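Lectin CEL-IV, C-type (Cucumaria echinata, PDB 3ALU) binds galactose-containing sugars such as raffinose through a calcium site of its C-type carbohydrate-recognition domain, as one subunit of a tetrameric sea-cucumber lectin. Local coordinates at residues G77-Q82 with G127-G132; N13-R18 with I146-C151; M87-T92 with P118-A123; N28-C33 with T48-S53. All blocks are in the same frame, centred on the assembly; numbering follows the deposited sequence.

Contacts 2 and 4 form the buried part of the set and lie side by side, joined by the Cys-33 to Cys-147 disulfide and by strands 45-51 and 143-148, which are neighbours in one sheet. Contact 3 lies in the same sheet on strands 82-89 and 120-125, but runs out to an exposed end, with its buried Ser-120 next to a calcium ligand. Contact 1, on the other side of the chain's centre from contacts 2 and 4, joins two loops at the sugar pocket and touches contact 3 through Gln-82 and Ala-123. Backbone pairing dominates 2 and 3, a buried carboxylate carries 4, and an indole between galactose and a tyrosine edge carries contact 1.

Contact 1: residues G77-Q82 with G127-G132; sequences GGWAPQ and GDYSRG. With GLA (alpha-D-galactopyranose), chain E; GLC (alpha-D-glucopyranose), chain B; FRU (beta-D-fructofuranose), chain C; EDO (1,2-ethanediol), chain J.
Galactose lies over one face of the Trp-79 indole, its C5 3.4 Å from CE2 and its C6 nearest CG, a CH-pi contact, as is common in galactose-binding lectins. At the indole edge NE1 donates, in the ring plane, to the glucose ring oxygen O5 (2.9 Å, 163° at the hydrogen). Gln-82, its chain extended beyond CG, sends NE2 to O6 of galactose at 2.7 Å, while Tyr-129 OH accepts from fructose O1 (3.2 Å). Together the three side chains reach all three units of raffinose.

The opposite face of the indole receives the edge of Tyr-129 in an edge-to-face stack, planes 63° apart, with CE2 3.3 Å from CZ2 of Trp-79. CG of Tyr-129 stands anti to its backbone N (chi1 -176°), which runs the two side chains alongside each other. Behind them, Tyr-129 N donates to Gly-78 O and Gly-127 N to Trp-79 O (2.9 Å), both donors above the carbonyl plane. Ser-130 CB touches CE3 of Trp-79, its OG bonded to Ala-125 O. These loops follow helix 57-70 and strand 120-125, and lead into strands 82-89 and 134-137; Ala-135 of strand 134-137 touches both Trp-79 and Gln-82.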
loop_
_atom_site.group_PDB
_atom_site.type_symbol
_atom_site.label_atom_id
_atom_site.label_comp_id
_atom_site.label_asym_id
_atom_site.label_seq_id
_atom_site.Cartn_x
_atom_site.Cartn_y
_atom_site.Cartn_z
ATOM N N GLY A 77 -3.395 -10.951 36.730
ATOM C CA GLY A 77 -2.702 -12.222 36.955
ATOM C C GLY A 77 -3.523 -13.393 36.481
ATOM O O GLY A 77 -3.032 -14.524 36.494
ATOM N N GLY A 78 -4.786 -13.139 36.130
ATOM C CA GLY A 78 -5.713 -14.195 35.663
ATOM C C GLY A 78 -5.748 -14.300 34.140
ATOM O O GLY A 78 -4.737 -14.073 33.484
ATOM N N TRP A 79 -6.897 -14.677 33.600
ATOM C CA TRP A 79 -7.139 -14.686 32.161
ATOM C C TRP A 79 -7.361 -13.290 31.604
ATOM O O TRP A 79 -7.043 -13.032 30.422
ATOM C CB TRP A 79 -8.397 -15.505 31.860
ATOM C CG TRP A 79 -8.340 -16.932 32.372
ATOM C CD1 TRP A 79 -8.675 -17.367 33.637
ATOM C CD2 TRP A 79 -7.960 -18.112 31.630
ATOM N NE1 TRP A 79 -8.509 -18.733 33.722
ATOM C CE2 TRP A 79 -8.077 -19.216 32.513
ATOM C CE3 TRP A 79 -7.517 -18.339 30.317
ATOM C CZ2 TRP A 79 -7.795 -20.523 32.116
ATOM C CZ3 TRP A 79 -7.234 -19.635 29.911
ATOM C CH2 TRP A 79 -7.360 -20.721 30.826
ATOM N N ALA A 80 -7.951 -12.416 32.417
ATOM C CA ALA A 80 -8.406 -11.085 31.986
ATOM C C ALA A 80 -7.237 -10.193 31.637
ATOM O O ALA A 80 -6.221 -10.202 32.341
ATOM C CB ALA A 80 -9.265 -10.410 33.093
ATOM N N PRO A 81 -7.381 -9.379 30.575
ATOM C CA PRO A 81 -8.591 -9.224 29.754
ATOM C C PRO A 81 -8.784 -10.277 28.639
ATOM O O PRO A 81 -7.842 -10.613 27.931
ATOM C CB PRO A 81 -8.398 -7.827 29.137
ATOM C CG PRO A 81 -6.905 -7.687 29.018
ATOM C CD PRO A 81 -6.303 -8.465 30.156
ATOM N N GLN A 82 -10.030 -10.709 28.446
ATOM C CA GLN A 82 -10.345 -11.652 27.396
ATOM C C GLN A 82 -10.978 -10.864 26.256
ATOM O O GLN A 82 -11.844 -10.043 26.490
ATOM C CB GLN A 82 -11.318 -12.685 27.928
ATOM C CG GLN A 82 -10.684 -13.432 29.053
ATOM C CD GLN A 82 -11.600 -14.512 29.613
ATOM O OE1 GLN A 82 -12.253 -14.322 30.643
ATOM N NE2 GLN A 82 -11.656 -15.648 28.930
ATOM N N GLY A 127 -4.463 -11.843 30.008
ATOM C CA GLY A 127 -3.939 -11.865 31.372
ATOM C C GLY A 127 -2.731 -12.758 31.508
ATOM O O GLY A 127 -2.470 -13.623 30.659
ATOM N N ASP A 128 -1.997 -12.593 32.603
ATOM C CA ASP A 128 -0.732 -13.303 32.777
ATOM C C ASP A 128 -0.866 -14.811 32.939
ATOM O O ASP A 128 0.099 -15.512 32.715
ATOM C CB ASP A 128 0.078 -12.737 33.939
ATOM C CG ASP A 128 0.621 -11.365 33.659
ATOM O OD1 ASP A 128 0.989 -10.693 34.629
ATOM O OD2 ASP A 128 0.706 -10.954 32.488
ATOM N N TYR A 129 -2.054 -15.295 33.281
ATOM C CA TYR A 129 -2.249 -16.750 33.425
ATOM C C TYR A 129 -2.068 -17.439 32.071
ATOM O O TYR A 129 -1.559 -18.548 31.983
ATOM C CB TYR A 129 -3.644 -17.048 34.000
ATOM C CG TYR A 129 -3.851 -18.521 34.247
ATOM C CD1 TYR A 129 -3.109 -19.170 35.231
ATOM C CD2 TYR A 129 -4.761 -19.249 33.493
ATOM C CE1 TYR A 129 -3.247 -20.531 35.454
ATOM C CE2 TYR A 129 -4.921 -20.636 33.715
ATOM C CZ TYR A 129 -4.167 -21.237 34.714
ATOM O OH TYR A 129 -4.289 -22.577 34.969
ATOM N N SER A 130 -2.509 -16.768 31.012
ATOM C CA SER A 130 -2.657 -17.384 29.681
ATOM C C SER A 130 -1.751 -16.773 28.619
ATOM O O SER A 130 -1.486 -17.400 27.576
ATOM C CB SER A 130 -4.143 -17.251 29.279
ATOM O OG SER A 130 -4.683 -16.012 29.831
ATOM N N ARG A 131 -1.235 -15.570 28.895
ATOM C CA ARG A 131 -0.254 -14.899 28.008
ATOM C C ARG A 131 -0.749 -14.747 26.573
ATOM O O ARG A 131 0.033 -14.794 25.627
ATOM C CB ARG A 131 1.095 -15.647 28.036
ATOM C CG ARG A 131 1.743 -15.706 29.415
ATOM C CD ARG A 131 2.391 -14.375 29.770
ATOM N NE ARG A 131 2.836 -14.344 31.174
ATOM C CZ ARG A 131 3.346 -13.261 31.756
ATOM N NH1 ARG A 131 3.533 -12.152 31.037
ATOM N NH2 ARG A 131 3.699 -13.303 33.032
ATOM N N GLY A 132 -2.057 -14.521 26.437
ATOM C CA GLY A 132 -2.685 -14.283 25.117
ATOM C C GLY A 132 -3.256 -15.543 24.469
ATOM O O GLY A 132 -4.051 -15.475 23.525
HETATM C C1 GLA E . -12.679 -20.210 33.716
HETATM C C2 GLA E . -12.681 -21.515 32.908
HETATM C C3 GLA E . -11.486 -21.640 31.975
HETATM C C4 GLA E . -11.355 -20.400 31.080
HETATM C C5 GLA E . -11.405 -19.135 31.960
HETATM C C6 GLA E . -11.367 -17.835 31.140
HETATM O O2 GLA E . -12.645 -22.651 33.799
HETATM O O3 GLA E . -11.627 -22.833 31.188
HETATM O O4 GLA E . -12.465 -20.414 30.176
HETATM O O5 GLA E . -12.601 -19.109 32.761
HETATM O O6 GLA E . -12.570 -17.770 30.370
HETATM C C1 GLC B . -8.140 -19.948 37.181
HETATM C C2 GLC B . -7.955 -18.635 37.929
HETATM C C3 GLC B . -9.257 -18.226 38.609
HETATM C C4 GLC B . -10.405 -18.155 37.610
HETATM C C5 GLC B . -10.539 -19.435 36.781
HETATM C C6 GLC B . -11.620 -19.231 35.695
HETATM O O2 GLC B . -6.929 -18.817 38.912
HETATM O O3 GLC B . -9.075 -16.937 39.222
HETATM O O4 GLC B . -11.615 -17.968 38.347
HETATM O O5 GLC B . -9.254 -19.868 36.266
HETATM O O6 GLC B . -11.602 -20.245 34.670
HETATM C C1 FRU C . -5.948 -21.840 38.371
HETATM C C2 FRU C . -7.356 -22.142 37.835
HETATM C C3 FRU C . -7.917 -23.438 38.429
HETATM C C4 FRU C . -8.913 -23.890 37.372
HETATM C C5 FRU C . -8.342 -23.363 36.053
HETATM C C6 FRU C . -9.445 -22.734 35.209
HETATM O O1 FRU C . -5.047 -22.900 38.012
HETATM O O2 FRU C . -8.247 -21.045 38.123
HETATM O O3 FRU C . -8.531 -23.257 39.715
HETATM O O4 FRU C . -9.082 -25.317 37.344
HETATM O O5 FRU C . -7.353 -22.371 36.402
HETATM O O6 FRU C . -9.900 -23.680 34.243
HETATM C C1 EDO J . -12.500 -10.755 30.604
HETATM O O1 EDO J . -12.081 -9.410 30.448
HETATM C C2 EDO J . -11.872 -11.340 31.840
HETATM O O2 EDO J . -12.840 -12.127 32.521
#

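Contact 2: residues N13-R18 with I146-C151; sequences NGKCFR and ICQLPC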
loop_
_atom_site.group_PDB
_atom_site.type_symbol
_atom_site.label_atom_id
_atom_site.label_comp_id
_atom_site.label_asym_id
_atom_site.label_seq_id
_atom_site.Cartn_x
_atom_site.Cartn_y
_atom_site.Cartn_z
ATOM N N ASN A 13 0.710 -9.099 7.976
ATOM C CA ASN A 13 0.680 -10.180 6.988
ATOM C C ASN A 13 -0.501 -10.111 6.016
ATOM O O ASN A 13 -1.140 -11.121 5.736
ATOM C CB ASN A 13 0.653 -11.513 7.711
ATOM C CG ASN A 13 1.624 -12.490 7.115
ATOM O OD1 ASN A 13 1.343 -13.096 6.083
ATOM N ND2 ASN A 13 2.792 -12.636 7.752
ATOM N N GLY A 14 -0.809 -8.906 5.545
ATOM C CA GLY A 14 -1.848 -8.739 4.535
ATOM C C GLY A 14 -3.260 -8.518 5.024
ATOM O O GLY A 14 -4.160 -8.284 4.223
ATOM N N LYS A 15 -3.448 -8.567 6.336
ATOM C CA LYS A 15 -4.785 -8.374 6.933
ATOM C C LYS A 15 -4.817 -7.136 7.815
ATOM O O LYS A 15 -3.806 -6.738 8.360
ATOM C CB LYS A 15 -5.163 -9.589 7.774
ATOM C CG LYS A 15 -5.413 -10.803 6.909
ATOM C CD LYS A 15 -5.624 -12.057 7.748
ATOM C CE LYS A 15 -6.997 -12.051 8.374
ATOM N NZ LYS A 15 -7.305 -13.424 8.941
ATOM N N CYS A 16 -6.014 -6.555 7.983
ATOM C CA CYS A 16 -6.160 -5.343 8.759
ATOM C C CYS A 16 -7.041 -5.630 9.976
ATOM O O CYS A 16 -8.116 -6.267 9.841
ATOM C CB CYS A 16 -6.846 -4.243 7.941
ATOM S SG CYS A 16 -5.844 -3.745 6.514
ATOM N N PHE A 17 -6.557 -5.200 11.125
ATOM C CA PHE A 17 -7.209 -5.511 12.396
ATOM C C PHE A 17 -7.502 -4.265 13.192
ATOM O O PHE A 17 -6.812 -3.251 13.082
ATOM C CB PHE A 17 -6.290 -6.381 13.244
ATOM C CG PHE A 17 -5.935 -7.717 12.614
ATOM C CD1 PHE A 17 -4.722 -7.882 11.948
ATOM C CD2 PHE A 17 -6.800 -8.799 12.714
ATOM C CE1 PHE A 17 -4.367 -9.118 11.392
ATOM C CE2 PHE A 17 -6.471 -10.031 12.168
ATOM C CZ PHE A 17 -5.274 -10.215 11.509
ATOM N N ARG A 18 -8.505 -4.376 14.065
ATOM C CA ARG A 18 -8.801 -3.308 15.006
ATOM C C ARG A 18 -9.464 -3.898 16.257
ATOM O O ARG A 18 -10.387 -4.735 16.181
ATOM C CB ARG A 18 -9.680 -2.243 14.359
ATOM C CG ARG A 18 -9.942 -1.032 15.297
ATOM C CD ARG A 18 -10.532 0.143 14.525
ATOM N NE ARG A 18 -11.011 1.084 15.506
ATOM C CZ ARG A 18 -11.906 2.026 15.212
ATOM N NH1 ARG A 18 -12.350 2.149 13.967
ATOM N NH2 ARG A 18 -12.344 2.823 16.155
ATOM N N ILE A 146 -11.687 -8.198 18.660
ATOM C CA ILE A 146 -10.903 -7.762 17.508
ATOM C C ILE A 146 -11.597 -8.130 16.219
ATOM O O ILE A 146 -11.952 -9.289 15.974
ATOM C CB ILE A 146 -9.477 -8.380 17.490
ATOM C CG1 ILE A 146 -8.689 -7.982 18.731
ATOM C CG2 ILE A 146 -8.714 -8.003 16.251
ATOM C CD1 ILE A 146 -7.595 -9.000 19.066
ATOM N N CYS A 147 -11.815 -7.114 15.384
ATOM C CA CYS A 147 -12.307 -7.317 14.007
ATOM C C CYS A 147 -11.155 -7.391 12.996
ATOM O O CYS A 147 -10.069 -6.750 13.189
ATOM C CB CYS A 147 -13.242 -6.161 13.579
ATOM S SG CYS A 147 -14.726 -5.963 14.589
ATOM N N GLN A 148 -11.414 -8.096 11.896
ATOM C CA GLN A 148 -10.552 -8.049 10.712
ATOM C C GLN A 148 -11.407 -7.539 9.549
ATOM O O GLN A 148 -12.574 -7.897 9.426
ATOM C CB GLN A 148 -9.947 -9.441 10.381
ATOM C CG GLN A 148 -10.979 -10.413 9.921
ATOM C CD GLN A 148 -10.402 -11.784 9.681
ATOM O OE1 GLN A 148 -9.489 -12.195 10.384
ATOM N NE2 GLN A 148 -10.966 -12.507 8.707
ATOM N N LEU A 149 -10.835 -6.686 8.704
ATOM C CA LEU A 149 -11.530 -6.315 7.474
ATOM C C LEU A 149 -11.501 -7.509 6.536
ATOM O O LEU A 149 -10.686 -8.403 6.711
ATOM C CB LEU A 149 -10.842 -5.085 6.848
ATOM C CG LEU A 149 -11.031 -3.816 7.697
ATOM C CD1 LEU A 149 -10.240 -2.660 7.086
ATOM C CD2 LEU A 149 -12.510 -3.401 7.782
ATOM N N PRO A 150 -12.389 -7.540 5.514
ATOM C CA PRO A 150 -12.404 -8.624 4.578
ATOM C C PRO A 150 -11.001 -8.873 4.023
ATOM O O PRO A 150 -10.326 -7.923 3.597
ATOM C CB PRO A 150 -13.377 -8.131 3.468
ATOM C CG PRO A 150 -14.230 -7.148 4.123
ATOM C CD PRO A 150 -13.442 -6.542 5.244
ATOM N N CYS A 151 -10.555 -10.121 4.094
ATOM C CA CYS A 151 -9.225 -10.529 3.654
ATOM C C CYS A 151 -9.353 -10.990 2.200
ATOM O O CYS A 151 -10.094 -11.931 1.904
ATOM C CB CYS A 151 -8.717 -11.686 4.529
ATOM S SG CYS A 151 -6.992 -12.210 4.232
HETATM O O HOH W 1 -8.018 -7.809 6.499
#
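Strands 15-18 and 146-148 run antiparallel, their axes 4.7 Å apart at closest approach and at 153° to each other. Arg-18 and Cys-147 form a hydrogen-bonded pair, with Arg-18 N to Cys-147 O at 3.0 Å and Cys-147 N to Arg-18 O at 2.9 Å; Phe-17 and Gln-148 form the adjoining non-hydrogen-bonded pair. Leu-149 N still reaches Cys-16 O in the carbonyl plane, but beyond it the chains part and one water bridges Cys-16 N to Leu-149 O.

Gln-148 has CG in the crowded position between backbone N and carbonyl carbon (chi1 68°), so its amide lies alongside the Phe-17 ring with the planes 68° apart. Lys-15, bent at chi3, crosses it obliquely and sets NZ 2.9 Å from Gln-148 OE1, above the carbonyl plane. OE1 also accepts from Ser-53 N, and NE2 hydrogen-bonds OD1 of Asp-100, so both ends of this buried amide are held. Cys-151 SG lies 3.4 Å from Lys-15 CG and forms a disulfide with Cys-41 of the second subunit. Near-terminal strands paired in one sheet, with Cys-147 bonded to Cys-33 of the first helix, are a hallmark of the C-type lectin fold.

Contact 3: residues M87-T92 with P118-A123; sequences MKVGST and PNSRGA
In this C-type lectin domain, strands 82-89 and 120-125 pair antiparallel in the part of the sheet that reaches the calcium site, and segments 87-92 and 118-123 form the outer end of that pairing. Gly-122 N donates to Met-87 O, and Val-89 N to Ser-120 O (2.9 Å), both nearly straight at 166°; the return bond from Ser-120 N to Val-89 O is weak, bent to 126°. Past the strand ends Asn-119 N continues the pairing by donating to Gly-90 O at 2.9 Å. Lys-88 and Arg-121 are a non-hydrogen-bonded pair, Val-89 and Ser-120 a hydrogen-bonded one.

On the Lys-88 face the two basic chains lie side by side, pointing the same way. The guanidinium, brought round by a bend at chi2, has Lys-88 CG over one face, so the aliphatic part of the lysine does the touching while NZ stays 6.4 Å from Arg-121 NH2. Arg-121 also makes a cation-pi contact with Phe-26. Its NH1 donates to Ser-120 O at 3.0 Å, giving that carbonyl a second donor besides Val-89 N.

Van der Waals contacts occupy the inner end and, with one polar link, the other face. Met-87 CB and CG lie against the backbone of Gly-122, where a side chain would collide with Met-87 CB. Ser-120 has OG in the crowded position between backbone N and carbonyl carbon (chi1 51°); there it touches Val-89 CB at 3.3 Å and hydrogen-bonds OD2 of the calcium ligand Asp-136, a second-shell contact to the metal.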
loop_
_atom_site.group_PDB
_atom_site.type_symbol
_atom_site.label_atom_id
_atom_site.label_comp_id
_atom_site.label_asym_id
_atom_site.label_seq_id
_atom_site.Cartn_x
_atom_site.Cartn_y
_atom_site.Cartn_z
ATOM N N MET A 87 -13.571 -17.587 16.817
ATOM C CA MET A 87 -13.553 -19.062 17.022
ATOM C C MET A 87 -14.854 -19.610 17.604
ATOM O O MET A 87 -15.287 -19.179 18.670
ATOM C CB MET A 87 -12.387 -19.381 17.979
ATOM C CG MET A 87 -12.276 -20.855 18.435
ATOM S SD MET A 87 -12.312 -22.104 17.133
ATOM C CE MET A 87 -10.683 -21.884 16.397
ATOM N N LYS A 88 -15.452 -20.610 16.927
ATOM C CA LYS A 88 -16.645 -21.276 17.455
ATOM C C LYS A 88 -16.296 -22.744 17.659
ATOM O O LYS A 88 -15.778 -23.378 16.747
ATOM C CB LYS A 88 -17.806 -21.163 16.452
ATOM C CG LYS A 88 -18.238 -19.728 16.200
ATOM C CD LYS A 88 -19.435 -19.697 15.257
ATOM C CE LYS A 88 -19.014 -20.027 13.842
ATOM N NZ LYS A 88 -20.044 -19.688 12.798
ATOM N N VAL A 89 -16.551 -23.231 18.861
ATOM C CA VAL A 89 -16.409 -24.658 19.167
ATOM C C VAL A 89 -17.826 -25.219 19.171
ATOM O O VAL A 89 -18.673 -24.754 19.993
ATOM C CB VAL A 89 -15.707 -24.846 20.538
ATOM C CG1 VAL A 89 -15.551 -26.369 20.836
ATOM C CG2 VAL A 89 -14.379 -24.088 20.563
ATOM N N GLY A 90 -18.079 -26.200 18.283
ATOM C CA GLY A 90 -19.436 -26.728 18.037
ATOM C C GLY A 90 -19.776 -27.892 18.972
ATOM O O GLY A 90 -19.478 -27.857 20.160
ATOM N N SER A 91 -20.412 -28.930 18.430
ATOM C CA SER A 91 -21.020 -29.954 19.290
ATOM C C SER A 91 -19.970 -30.831 19.959
ATOM O O SER A 91 -20.182 -31.370 21.061
ATOM C CB SER A 91 -21.992 -30.798 18.485
ATOM O OG SER A 91 -23.090 -30.015 18.074
ATOM N N THR A 92 -18.802 -30.939 19.315
ATOM C CA THR A 92 -17.630 -31.579 19.940
ATOM C C THR A 92 -16.416 -30.689 19.715
ATOM O O THR A 92 -16.478 -29.713 18.925
ATOM C CB THR A 92 -17.286 -32.977 19.307
ATOM O OG1 THR A 92 -16.698 -32.786 18.012
ATOM C CG2 THR A 92 -18.539 -33.822 19.136
ATOM N N PRO A 118 -20.431 -28.160 24.648
ATOM C CA PRO A 118 -20.558 -27.782 23.245
ATOM C C PRO A 118 -20.860 -26.304 23.081
ATOM O O PRO A 118 -21.313 -25.672 24.004
ATOM C CB PRO A 118 -21.803 -28.551 22.776
ATOM C CG PRO A 118 -22.636 -28.724 24.070
ATOM C CD PRO A 118 -21.558 -29.019 25.085
ATOM N N ASN A 119 -20.616 -25.791 21.891
ATOM C CA ASN A 119 -21.093 -24.425 21.561
ATOM C C ASN A 119 -20.537 -23.326 22.420
ATOM O O ASN A 119 -21.264 -22.442 22.908
ATOM C CB ASN A 119 -22.624 -24.411 21.435
ATOM C CG ASN A 119 -23.116 -25.497 20.475
ATOM O OD1 ASN A 119 -22.648 -25.585 19.323
ATOM N ND2 ASN A 119 -24.030 -26.360 20.946
ATOM N N SER A 120 -19.219 -23.343 22.564
ATOM C CA SER A 120 -18.488 -22.267 23.272
ATOM C C SER A 120 -17.772 -21.398 22.235
ATOM O O SER A 120 -17.767 -21.735 21.054
ATOM C CB SER A 120 -17.477 -22.844 24.244
ATOM O OG SER A 120 -16.636 -23.813 23.576
ATOM N N ARG A 121 -17.096 -20.351 22.702
ATOM C CA ARG A 121 -16.507 -19.346 21.800
ATOM C C ARG A 121 -15.095 -19.034 22.271
ATOM O O ARG A 121 -14.818 -18.999 23.476
ATOM C CB ARG A 121 -17.354 -18.048 21.846
ATOM C CG ARG A 121 -18.834 -18.282 21.423
ATOM C CD ARG A 121 -18.901 -18.794 20.016
ATOM N NE ARG A 121 -20.297 -18.976 19.558
ATOM C CZ ARG A 121 -20.847 -20.147 19.227
ATOM N NH1 ARG A 121 -20.156 -21.296 19.322
ATOM N NH2 ARG A 121 -22.114 -20.163 18.793
ATOM N N GLY A 122 -14.197 -18.802 21.329
ATOM C CA GLY A 122 -12.805 -18.500 21.707
ATOM C C GLY A 122 -12.494 -17.032 21.958
ATOM O O GLY A 122 -13.093 -16.136 21.343
ATOM N N ALA A 123 -11.534 -16.789 22.849
ATOM C CA ALA A 123 -11.096 -15.437 23.143
ATOM C C ALA A 123 -9.617 -15.481 23.423
ATOM O O ALA A 123 -9.095 -16.428 24.069
ATOM C CB ALA A 123 -11.826 -14.885 24.368
HETATM O O HOH W 2 -23.390 -26.938 16.990
#

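Contact 4: residues N28-C33 with T48-S53; sequences NAENAC and TGHLAS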
loop_
_atom_site.group_PDB
_atom_site.type_symbol
_atom_site.label_atom_id
_atom_site.label_comp_id
_atom_site.label_asym_id
_atom_site.label_seq_id
_atom_site.Cartn_x
_atom_site.Cartn_y
_atom_site.Cartn_z
ATOM N N ASN A 28 -23.143 -10.496 18.936
ATOM C CA ASN A 28 -23.151 -9.053 18.698
ATOM C C ASN A 28 -21.776 -8.496 18.293
ATOM O O ASN A 28 -21.715 -7.543 17.496
ATOM C CB ASN A 28 -23.702 -8.287 19.914
ATOM C CG ASN A 28 -25.214 -8.474 20.080
ATOM O OD1 ASN A 28 -25.767 -8.332 21.184
ATOM N ND2 ASN A 28 -25.882 -8.840 18.986
ATOM N N ALA A 29 -20.692 -9.107 18.813
ATOM C CA ALA A 29 -19.331 -8.733 18.387
ATOM C C ALA A 29 -19.124 -9.106 16.950
ATOM O O ALA A 29 -18.681 -8.280 16.137
ATOM C CB ALA A 29 -18.219 -9.357 19.323
ATOM N N GLU A 30 -19.469 -10.339 16.575
ATOM C CA GLU A 30 -19.388 -10.729 15.167
ATOM C C GLU A 30 -20.218 -9.762 14.271
ATOM O O GLU A 30 -19.741 -9.288 13.240
ATOM C CB GLU A 30 -19.816 -12.190 14.999
ATOM C CG GLU A 30 -19.934 -12.653 13.545
ATOM C CD GLU A 30 -18.625 -12.715 12.744
ATOM O OE1 GLU A 30 -18.763 -12.829 11.520
ATOM O OE2 GLU A 30 -17.488 -12.693 13.306
ATOM N N ASN A 31 -21.437 -9.453 14.685
ATOM C CA ASN A 31 -22.263 -8.559 13.873
ATOM C C ASN A 31 -21.667 -7.159 13.775
ATOM O O ASN A 31 -21.774 -6.510 12.730
ATOM C CB ASN A 31 -23.679 -8.479 14.457
ATOM C CG ASN A 31 -24.663 -7.822 13.499
ATOM O OD1 ASN A 31 -25.154 -6.718 13.755
ATOM N ND2 ASN A 31 -24.900 -8.471 12.364
ATOM N N ALA A 32 -20.997 -6.713 14.834
ATOM C CA ALA A 32 -20.318 -5.405 14.838
ATOM C C ALA A 32 -19.231 -5.422 13.750
ATOM O O ALA A 32 -19.104 -4.477 12.944
ATOM C CB ALA A 32 -19.731 -5.107 16.214
ATOM N N CYS A 33 -18.456 -6.509 13.696
ATOM C CA CYS A 33 -17.419 -6.608 12.671
ATOM C C CYS A 33 -17.995 -6.678 11.254
ATOM O O CYS A 33 -17.338 -6.243 10.304
ATOM C CB CYS A 33 -16.525 -7.837 12.952
ATOM S SG CYS A 33 -15.630 -7.813 14.521
ATOM N N THR A 48 -17.935 -9.066 4.068
ATOM C CA THR A 48 -17.941 -8.267 5.319
ATOM C C THR A 48 -16.721 -8.565 6.146
ATOM O O THR A 48 -16.052 -9.594 5.945
ATOM C CB THR A 48 -19.079 -8.598 6.149
ATOM O OG1 THR A 48 -19.173 -9.910 6.472
ATOM C CG2 THR A 48 -20.261 -8.095 5.580
ATOM N N GLY A 49 -16.450 -7.680 7.081
ATOM C CA GLY A 49 -15.499 -7.989 8.155
ATOM C C GLY A 49 -16.070 -9.086 9.056
ATOM O O GLY A 49 -17.242 -9.504 8.930
ATOM N N HIS A 50 -15.214 -9.552 9.950
ATOM C CA HIS A 50 -15.520 -10.679 10.857
ATOM C C HIS A 50 -14.646 -10.504 12.072
ATOM O O HIS A 50 -13.653 -9.762 12.075
ATOM C CB HIS A 50 -15.163 -12.049 10.222
ATOM C CG HIS A 50 -16.020 -12.387 9.053
ATOM N ND1 HIS A 50 -17.334 -12.772 9.185
ATOM C CD2 HIS A 50 -15.785 -12.267 7.726
ATOM C CE1 HIS A 50 -17.870 -12.914 7.981
ATOM N NE2 HIS A 50 -16.952 -12.614 7.079
ATOM N N LEU A 51 -15.027 -11.178 13.148
ATOM C CA LEU A 51 -14.084 -11.304 14.244
ATOM C C LEU A 51 -12.823 -11.950 13.661
ATOM O O LEU A 51 -12.892 -12.732 12.705
ATOM C CB LEU A 51 -14.658 -12.164 15.344
ATOM C CG LEU A 51 -15.703 -11.497 16.224
ATOM C CD1 LEU A 51 -16.475 -12.559 17.017
ATOM C CD2 LEU A 51 -15.031 -10.528 17.159
ATOM N N ALA A 52 -11.659 -11.628 14.252
ATOM C CA ALA A 52 -10.383 -12.025 13.698
ATOM C C ALA A 52 -10.217 -13.542 13.693
ATOM O O ALA A 52 -10.573 -14.180 14.665
ATOM C CB ALA A 52 -9.258 -11.404 14.515
ATOM N N SER A 53 -9.645 -14.069 12.625
ATOM C CA SER A 53 -9.170 -15.479 12.635
ATOM C C SER A 53 -7.647 -15.467 12.736
ATOM O O SER A 53 -7.066 -14.430 12.483
ATOM C CB SER A 53 -9.620 -16.204 11.404
ATOM O OG SER A 53 -9.102 -15.680 10.169
#
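Glu-30 and His-50 lie side by side and point the same way, with the carboxylate and imidazole nearly coplanar at 18°. ND1 of His-50 donates almost straight (168°) to Glu-30 OE1 at 2.7 Å, meeting its syn lone pair. The other oxygen, OE2, accepts from Leu-51 N at 2.9 Å, approached from above the carboxylate plane. CG of Glu-30 is anti to the backbone N (chi1 173°) and the chain bends at chi2, which carries the acid off the helix and across to the strand. Arg-34 forms a salt bridge with OE1 and Thr-99 OG1 bonds to OE2, so each oxygen has two partners; this surrounding probably keeps the buried acid ionised.

Here helix 26-33, the first of the C-type lectin domain, packs on strand 45-51, and the Cys-33 to Cys-147 disulfide ties the same helix to strand 143-148. Cys-33 points toward the strand, its CB 3.4 Å from His-50 C. Leu-51 crosses Glu-30 obliquely and rests CD2 against both Cys-33 SG (3.8 Å) and Ala-29 CB, while CD1 lies 3.9 Å from Glu-30 CB. At the helix end Cys-33 O lies 3.3 Å from Gly-49 CA, where a side chain on the glycine would strike that oxygen.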